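Local structure of caspase Nc (Drosophila melanogaster, 2FP3) at residues M66-D71 and I80-D85; Q257-V262 and D274-T279. The protein is the caspase domain of the initiator caspase Dronc, a cysteine protease that acts in the cascade activating the caspases that execute apoptosis in the fly. The protein carries 2 engineered substitutions. All coordinates share one frame; numbering follows the deposited sequence.

Contact 1: M66-D71 and I80-D85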
loop_
_atom_site.group_PDB
_atom_site.type_symbol
_atom_site.label_atom_id
_atom_site.label_comp_id
_atom_site.label_asym_id
_atom_site.label_seq_id
_atom_site.Cartn_x
_atom_site.Cartn_y
_atom_site.Cartn_z
ATOM N N MET A 66 -3.481 5.882 4.239
ATOM C CA MET A 66 -3.195 4.810 5.179
ATOM C C MET A 66 -4.336 4.619 6.159
ATOM O O MET A 66 -4.677 5.531 6.904
ATOM C CB MET A 66 -1.921 5.099 5.960
ATOM C CG MET A 66 -1.264 3.840 6.481
ATOM S SD MET A 66 -0.493 4.038 8.077
ATOM C CE MET A 66 0.829 5.136 7.694
ATOM N N VAL A 67 -4.927 3.431 6.157
ATOM C CA VAL A 67 -6.027 3.133 7.063
ATOM C C VAL A 67 -5.675 1.910 7.922
ATOM O O VAL A 67 -5.646 0.782 7.435
ATOM C CB VAL A 67 -7.319 2.870 6.271
ATOM C CG1 VAL A 67 -8.423 2.406 7.205
ATOM C CG2 VAL A 67 -7.732 4.132 5.528
ATOM N N ASN A 68 -5.390 2.149 9.197
ATOM C CA ASN A 68 -5.028 1.084 10.125
ATOM C C ASN A 68 -6.156 0.857 11.140
ATOM O O ASN A 68 -6.264 1.583 12.131
ATOM C CB ASN A 68 -3.737 1.460 10.864
ATOM C CG ASN A 68 -2.988 0.250 11.398
ATOM O OD1 ASN A 68 -3.518 -0.861 11.433
ATOM N ND2 ASN A 68 -1.746 0.464 11.824
ATOM N N ILE A 69 -6.999 -0.139 10.880
ATOM C CA ILE A 69 -8.116 -0.472 11.767
ATOM C C ILE A 69 -7.607 -1.431 12.843
ATOM O O ILE A 69 -7.054 -2.486 12.527
ATOM C CB ILE A 69 -9.251 -1.167 10.984
ATOM C CG1 ILE A 69 -9.686 -0.286 9.812
ATOM C CG2 ILE A 69 -10.425 -1.455 11.902
ATOM C CD1 ILE A 69 -10.752 -0.911 8.943
ATOM N N MET A 70 -7.794 -1.087 14.112
ATOM C CA MET A 70 -7.295 -1.961 15.162
ATOM C C MET A 70 -8.244 -2.263 16.309
ATOM O O MET A 70 -7.832 -2.817 17.322
ATOM C CB MET A 70 -5.983 -1.403 15.707
ATOM C CG MET A 70 -6.054 0.048 16.120
ATOM S SD MET A 70 -4.411 0.680 16.468
ATOM C CE MET A 70 -4.132 -0.023 18.099
ATOM N N ASP A 71 -9.515 -1.914 16.148
ATOM C CA ASP A 71 -10.502 -2.179 17.188
ATOM C C ASP A 71 -11.753 -2.794 16.586
ATOM O O ASP A 71 -12.287 -2.304 15.589
ATOM C CB ASP A 71 -10.856 -0.892 17.938
ATOM C CG ASP A 71 -9.786 -0.489 18.944
ATOM O OD1 ASP A 71 -9.883 0.627 19.494
ATOM O OD2 ASP A 71 -8.854 -1.283 19.193
ATOM N N ILE A 80 -2.861 -5.707 18.464
ATOM C CA ILE A 80 -1.826 -5.033 19.237
ATOM C C ILE A 80 -0.513 -5.030 18.463
ATOM O O ILE A 80 -0.065 -6.067 17.975
ATOM C CB ILE A 80 -1.621 -5.717 20.609
ATOM C CG1 ILE A 80 -2.904 -5.592 21.438
ATOM C CG2 ILE A 80 -0.440 -5.086 21.341
ATOM C CD1 ILE A 80 -2.809 -6.187 22.827
ATOM N N GLY A 81 0.097 -3.854 18.353
ATOM C CA GLY A 81 1.343 -3.725 17.620
ATOM C C GLY A 81 1.110 -3.062 16.272
ATOM O O GLY A 81 2.052 -2.753 15.544
ATOM N N ALA A 82 -0.160 -2.840 15.946
ATOM C CA ALA A 82 -0.538 -2.219 14.684
ATOM C C ALA A 82 0.015 -0.805 14.541
ATOM O O ALA A 82 0.494 -0.427 13.469
ATOM C CB ALA A 82 -2.056 -2.200 14.549
ATOM N N GLU A 83 -0.053 -0.021 15.614
ATOM C CA GLU A 83 0.447 1.348 15.566
ATOM C C GLU A 83 1.911 1.371 15.148
ATOM O O GLU A 83 2.391 2.358 14.592
ATOM C CB GLU A 83 0.278 2.044 16.923
ATOM C CG GLU A 83 0.983 1.374 18.091
ATOM C CD GLU A 83 0.414 0.007 18.413
ATOM O OE1 GLU A 83 -0.814 -0.100 18.615
ATOM O OE2 GLU A 83 1.200 -0.962 18.468
ATOM N N LYS A 84 2.617 0.278 15.405
ATOM C CA LYS A 84 4.023 0.192 15.036
ATOM C C LYS A 84 4.138 0.256 13.514
ATOM O O LYS A 84 5.117 0.777 12.972
ATOM C CB LYS A 84 4.629 -1.119 15.552
ATOM C CG LYS A 84 6.135 -1.071 15.813
ATOM C CD LYS A 84 6.954 -0.826 14.550
ATOM C CE LYS A 84 8.446 -0.870 14.854
ATOM N NZ LYS A 84 9.291 -0.686 13.645
ATOM N N ASP A 85 3.132 -0.277 12.827
ATOM C CA ASP A 85 3.128 -0.267 11.372
ATOM C C ASP A 85 2.842 1.148 10.851
ATOM O O ASP A 85 3.496 1.635 9.925
ATOM C CB ASP A 85 2.085 -1.257 10.834
ATOM C CG ASP A 85 2.373 -2.697 11.247
ATOM O OD1 ASP A 85 3.555 -3.092 11.253
ATOM O OD2 ASP A 85 1.414 -3.440 11.551
#

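Contact 2: Q257-V262 and D274-T279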
loop_
_atom_site.group_PDB
_atom_site.type_symbol
_atom_site.label_atom_id
_atom_site.label_comp_id
_atom_site.label_asym_id
_atom_site.label_seq_id
_atom_site.Cartn_x
_atom_site.Cartn_y
_atom_site.Cartn_z
ATOM N N GLN A 257 6.726 -4.454 7.824
ATOM C CA GLN A 257 8.029 -4.059 8.339
ATOM C C GLN A 257 9.134 -4.351 7.337
ATOM O O GLN A 257 9.975 -3.491 7.057
ATOM C CB GLN A 257 8.318 -4.768 9.665
ATOM C CG GLN A 257 7.357 -4.374 10.780
ATOM C CD GLN A 257 7.323 -2.872 11.022
ATOM O OE1 GLN A 257 6.250 -2.266 11.086
ATOM N NE2 GLN A 257 8.499 -2.266 11.158
ATOM N N LYS A 258 9.121 -5.561 6.787
ATOM C CA LYS A 258 10.126 -5.970 5.821
ATOM C C LYS A 258 10.037 -5.071 4.592
ATOM O O LYS A 258 11.052 -4.722 3.975
ATOM C CB LYS A 258 9.906 -7.430 5.424
ATOM C CG LYS A 258 11.158 -8.093 4.889
ATOM C CD LYS A 258 12.269 -8.090 5.936
ATOM C CE LYS A 258 13.589 -8.574 5.347
ATOM N NZ LYS A 258 14.699 -8.604 6.339
ATOM N N PHE A 259 8.809 -4.701 4.238
ATOM C CA PHE A 259 8.585 -3.829 3.096
ATOM C C PHE A 259 9.263 -2.478 3.310
ATOM O O PHE A 259 10.001 -1.996 2.446
ATOM C CB PHE A 259 7.089 -3.611 2.878
ATOM C CG PHE A 259 6.781 -2.622 1.798
ATOM C CD1 PHE A 259 7.208 -2.846 0.490
ATOM C CD2 PHE A 259 6.084 -1.454 2.086
ATOM C CE1 PHE A 259 6.943 -1.920 -0.515
ATOM C CE2 PHE A 259 5.816 -0.522 1.082
ATOM C CZ PHE A 259 6.247 -0.758 -0.215
ATOM N N CYS A 260 9.007 -1.867 4.463
ATOM C CA CYS A 260 9.598 -0.578 4.771
ATOM C C CYS A 260 11.109 -0.688 4.845
ATOM O O CYS A 260 11.820 0.233 4.432
ATOM C CB CYS A 260 9.049 -0.041 6.088
ATOM S SG CYS A 260 7.291 0.374 6.028
ATOM N N GLN A 261 11.608 -1.809 5.364
ATOM C CA GLN A 261 13.054 -1.985 5.452
ATOM C C GLN A 261 13.642 -2.012 4.051
ATOM O O GLN A 261 14.585 -1.272 3.756
ATOM C CB GLN A 261 13.415 -3.282 6.191
ATOM C CG GLN A 261 12.811 -3.393 7.585
ATOM C CD GLN A 261 13.323 -4.598 8.371
ATOM O OE1 GLN A 261 13.398 -5.714 7.848
ATOM N NE2 GLN A 261 13.662 -4.374 9.639
ATOM N N VAL A 262 13.076 -2.862 3.191
ATOM C CA VAL A 262 13.533 -3.006 1.805
ATOM C C VAL A 262 13.374 -1.697 1.034
ATOM O O VAL A 262 14.213 -1.344 0.206
ATOM C CB VAL A 262 12.741 -4.115 1.066
ATOM C CG1 VAL A 262 13.177 -4.188 -0.404
ATOM C CG2 VAL A 262 12.955 -5.458 1.766
ATOM N N ASP A 274 10.502 -4.962 -8.160
ATOM C CA ASP A 274 11.694 -5.664 -7.686
ATOM C C ASP A 274 11.652 -5.667 -6.161
ATOM O O ASP A 274 11.942 -6.670 -5.507
ATOM C CB ASP A 274 12.962 -4.953 -8.161
ATOM C CG ASP A 274 13.503 -5.521 -9.453
ATOM O OD1 ASP A 274 12.728 -6.130 -10.218
ATOM O OD2 ASP A 274 14.708 -5.351 -9.710
ATOM N N ILE A 275 11.274 -4.526 -5.601
ATOM C CA ILE A 275 11.182 -4.378 -4.164
ATOM C C ILE A 275 10.149 -5.337 -3.573
ATOM O O ILE A 275 10.386 -5.925 -2.524
ATOM C CB ILE A 275 10.848 -2.912 -3.807
ATOM C CG1 ILE A 275 12.117 -2.062 -3.986
ATOM C CG2 ILE A 275 10.306 -2.816 -2.386
ATOM C CD1 ILE A 275 11.900 -0.558 -3.851
ATOM N N LEU A 276 9.012 -5.500 -4.254
ATOM C CA LEU A 276 7.958 -6.404 -3.786
ATOM C C LEU A 276 8.449 -7.846 -3.821
ATOM O O LEU A 276 8.133 -8.620 -2.931
ATOM C CB LEU A 276 6.682 -6.267 -4.637
ATOM C CG LEU A 276 5.887 -4.965 -4.490
ATOM C CD1 LEU A 276 4.716 -4.953 -5.444
ATOM C CD2 LEU A 276 5.396 -4.814 -3.065
ATOM N N LYS A 277 9.206 -8.219 -4.848
ATOM C CA LYS A 277 9.736 -9.577 -4.907
ATOM C C LYS A 277 10.731 -9.742 -3.759
ATOM O O LYS A 277 10.741 -10.777 -3.098
ATOM C CB LYS A 277 10.442 -9.854 -6.231
ATOM C CG LYS A 277 9.523 -9.998 -7.438
ATOM C CD LYS A 277 10.376 -10.122 -8.692
ATOM C CE LYS A 277 9.627 -9.756 -9.951
ATOM N NZ LYS A 277 9.179 -8.361 -9.983
ATOM N N LYS A 278 11.549 -8.717 -3.519
ATOM C CA LYS A 278 12.525 -8.749 -2.426
ATOM C C LYS A 278 11.780 -8.861 -1.106
ATOM O O LYS A 278 12.173 -9.610 -0.222
ATOM C CB LYS A 278 13.373 -7.474 -2.398
ATOM C CG LYS A 278 14.883 -7.705 -2.409
ATOM C CD LYS A 278 15.367 -8.497 -1.204
ATOM C CE LYS A 278 16.849 -8.834 -1.342
ATOM N NZ LYS A 278 17.309 -9.825 -0.331
ATOM N N THR A 279 10.699 -8.106 -0.972
ATOM C CA THR A 279 9.912 -8.157 0.245
ATOM C C THR A 279 9.369 -9.572 0.442
ATOM O O THR A 279 9.513 -10.157 1.518
ATOM C CB THR A 279 8.744 -7.156 0.177
ATOM O OG1 THR A 279 9.267 -5.845 -0.036
ATOM C CG2 THR A 279 7.941 -7.162 1.466
#

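Contact 1: M66-D71 and I80-D85
Asn68 of 66-71 and Ala82 of 80-85 are joined by the single hydrogen bond between these segments: Asn68 ND2 donates to Ala82 O at 2.9 Å. The bond is bent, with an N-H...O angle of 134°. The acceptor lies close to the plane of the Asn68 amide, whereas the donor stands well above the carbonyl plane of Ala82. Asp85 N, three residues on, reaches the same oxygen at 2.7 Å from the opposite face, so two N-H groups grip it from both sides. Asn68 CG is anti to the backbone N (chi1 -157°), on the side of 80-85. The rotation of the amide is further fixed by outside partners: OD1 accepts from Arg79 NH1, and ND2 also bonds Ser86 OG.

Strand 62-68 and helix 82-95 are the first two members of a beta-alpha-beta crossover completed by the parallel strand 98-103, a unit of the caspase fold. The contact sits where the chain leaves the sheet and enters the helix: 66-71 runs from the last strand residues, 66-68, into the loop, and 80-85 runs into helix 82-95.

Van der Waals contacts centre on the Ala82 methyl: its CB lies 4.2 Å from Met70 CB, the apolar pair, and 3.7 Å from the amide oxygen Asn68 OD1. Met70 SD comes as near to this methyl as Met70 CB does. A bend about the CG-SD bond (chi3 -78°) turns Met70 CE toward Glu83, 3.4 Å from OE1, the two side chains crossing at about a right angle. This is a van der Waals approach of a methyl to an oxygen. The side chain of Met70 is about 8 Å from that of His137, an active-site residue by similarity, which places this loop beside the probable catalytic region.

Contact 2: Q257-V262 and D274-T279
Val262 and Ile275 fill the tight part of the interface between helices 251-266 and 272-284, the segment axes approaching to 9.2 Å with 132° between their N-to-C directions. These consecutive helices of the caspase domain pack away from the active site, with Leu276 also on strand 233-237. Val262 CG1 comes 3.7 Å from Ile275 CG2, the two side chains sliding past each other in opposite directions. On the same Ile275 methyl bears the Phe259 ring, its CE1 4.0 Å away, and Leu276 CD2 approaches that ring atom obliquely. Thr279 closes this buried patch: its OG1 lies at the ring edge, near the ring plane, 3.7 Å from Phe259 CD1, while its CG2 packs against Phe259 CA at 3.8 Å.

Toward solvent the packing thins to aliphatic stems. Lys278 gives its CB to Val262 CG1 at 3.8 Å, then leads its ammonium away to a salt bridge with Glu281; Lys258 brings CB and CG near Thr279 before turning off.

Thr279 OG1 stands anti to its own carbonyl carbon (chi1 -58°) and donates to Ile275 O at 2.7 Å. The hydroxyl thus spends its proton inside its own helix, and the segments adhere by apolar contact, not polar bonds.

How the contacts relate
Contact 1 comes first along the chain and is complete before contact 2 begins; their centres lie 19 Å apart within the one caspase domain. Contact 1 joins a sheet strand, 62-68, to helix 82-95, whereas contact 2 pairs two consecutive helices, 251-266 and 272-284. Helix 251-266 bridges them: Asp85 bonds Ser253, and Cys260 packs on Ser88, Leu89 and Leu92 of helix 82-95. At the meeting point Lys84 and Asp85 lie beside Gln257. Helix 272-284 reaches the sheet too, through Leu276 against strand 233-237. Helix 251-266 thus ties the early helix 82-95 to the late helix 272-284, and through strands 62-68 and 233-237 both contacts adjoin the same mixed sheet.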